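PDB 3KY8: putative riboflavin biosynthesis protein from Shewanella loihica, which probably acts as a reductase of 5-amino-6-(5-phosphoribosylamino)uracil in riboflavin biosynthesis. Local coordinates for residues N72-D75 and M76-F80. Sequence-based numbering, arbitrary orientation.
Sequences NTLD and MVLSF. With SO4 (sulfate ion), chain E.
L74 and L78, one helical turn apart, pack together at the C-terminal end of the short helix 71-77, which links parallel strands 66-70 and 90-93 in a beta-alpha-beta unit of the RibD C-terminal-like fold. The helix is a worked example of a brief helix finished at one end while its other end receives an anion. In L78, CB lies 3.5 Å from L74 O, and CG approaches the same carbonyl oxygen before leaning on L74 CD1. The tip methyl CD1 then reaches L74 CG at 3.7 Å, with L74 CD2 a little farther off. CG stands anti to the carbonyl carbon in L78 (chi1 -65°), which holds this branch back over the last turn. With an alanine in place of L74, the L78 methyl would probably lose its apolar partner, and a gap would be likely to open towards W84 and M97, loop residues whose side chains L74 also touches.

The backbone under the two leucines closes with one nearly straight bond, L78 N to L74 O (2.7 Å, 169° at the hydrogen), just where L78 leaves helical geometry. One residue earlier, V77 N donates to T73 O at 2.9 Å, and V77 CG2 lies beside T73 CG2, the two side chains pointing the same way.

At the start of the helix, a sulfate, probably from the crystallisation liquor, meets backbone N-H groups: T73 N binds O4, and N72 N makes a weak bond to O2. T137 and V136 bind the same ion from the start of helix 135-143. With T73 OG1 beside its own backbone N (chi1 -58°), hydroxyl and amide converge on a single sulfate oxygen: T73 OG1 donates to O4 at 2.6 Å.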
# COMPACT_ATOMS: atom_id res chain seq x y z
N ASN A 72 -1.63 -18.42 11.73
CA ASN A 72 -1.82 -17.16 12.43
C ASN A 72 -3.24 -16.63 12.28
O ASN A 72 -3.77 -16.12 13.25
CB ASN A 72 -0.88 -16.08 11.95
CG ASN A 72 0.57 -16.37 12.27
OD1 ASN A 72 1.44 -16.24 11.41
ND2 ASN A 72 0.83 -16.80 13.50
N THR A 73 -3.81 -16.71 11.07
CA THR A 73 -5.17 -16.23 10.84
C THR A 73 -6.14 -17.21 11.52
O THR A 73 -7.07 -16.77 12.20
CB THR A 73 -5.48 -16.05 9.33
OG1 THR A 73 -4.54 -15.14 8.75
CG2 THR A 73 -6.91 -15.51 9.08
N LEU A 74 -5.91 -18.51 11.38
CA LEU A 74 -6.79 -19.49 11.98
C LEU A 74 -6.89 -19.22 13.50
O LEU A 74 -8.00 -19.13 14.06
CB LEU A 74 -6.33 -20.92 11.73
CG LEU A 74 -7.25 -21.96 12.36
CD1 LEU A 74 -8.63 -21.93 11.66
CD2 LEU A 74 -6.60 -23.34 12.33
N ASP A 75 -5.74 -19.06 14.15
CA ASP A 75 -5.71 -18.86 15.61
C ASP A 75 -6.48 -17.61 16.04
O ASP A 75 -7.04 -17.59 17.15
CB ASP A 75 -4.26 -18.82 16.16
CG ASP A 75 -3.54 -20.16 16.06
OD1 ASP A 75 -4.19 -21.19 15.80
OD2 ASP A 75 -2.29 -20.18 16.22
N MSE A 76 -6.50 -16.58 15.19
CA MSE A 76 -7.27 -15.38 15.48
C MSE A 76 -8.73 -15.53 15.19
O MSE A 76 -9.55 -14.82 15.78
CB MSE A 76 -6.75 -14.17 14.70
CG MSE A 76 -5.35 -13.78 15.11
SE MSE A 76 -5.22 -13.26 17.02
CE MSE A 76 -5.96 -11.47 16.84
N VAL A 77 -9.09 -16.42 14.28
CA VAL A 77 -10.52 -16.62 13.97
C VAL A 77 -11.08 -17.58 15.02
O VAL A 77 -12.11 -17.28 15.60
CB VAL A 77 -10.80 -17.12 12.49
CG1 VAL A 77 -12.28 -17.37 12.27
CG2 VAL A 77 -10.31 -16.11 11.47
N LEU A 78 -10.42 -18.72 15.26
CA LEU A 78 -10.87 -19.66 16.27
C LEU A 78 -10.90 -18.93 17.59
O LEU A 78 -9.92 -18.28 17.98
CB LEU A 78 -9.93 -20.84 16.45
CG LEU A 78 -9.69 -21.86 15.37
CD1 LEU A 78 -8.45 -22.65 15.79
CD2 LEU A 78 -10.89 -22.76 15.16
N SER A 79 -12.04 -19.04 18.27
CA SER A 79 -12.18 -18.53 19.61
C SER A 79 -13.38 -19.25 20.25
O SER A 79 -14.14 -19.96 19.56
CB SER A 79 -12.30 -16.99 19.63
OG SER A 79 -13.63 -16.52 19.49
N PHE A 80 -13.49 -19.13 21.56
CA PHE A 80 -14.64 -19.69 22.25
C PHE A 80 -15.94 -18.99 21.87
O PHE A 80 -16.97 -19.62 21.86
CB PHE A 80 -14.48 -19.53 23.76
CG PHE A 80 -13.48 -20.42 24.35
CD1 PHE A 80 -13.61 -21.79 24.26
CD2 PHE A 80 -12.39 -19.89 25.03
CE1 PHE A 80 -12.68 -22.63 24.82
CE2 PHE A 80 -11.45 -20.72 25.59
CZ PHE A 80 -11.59 -22.08 25.50
S SO4 E . -0.86 -16.51 8.15
O1 SO4 E . -0.14 -15.28 8.38
O2 SO4 E . -0.21 -17.59 8.84
O3 SO4 E . -0.79 -16.85 6.74
O4 SO4 E . -2.22 -16.32 8.58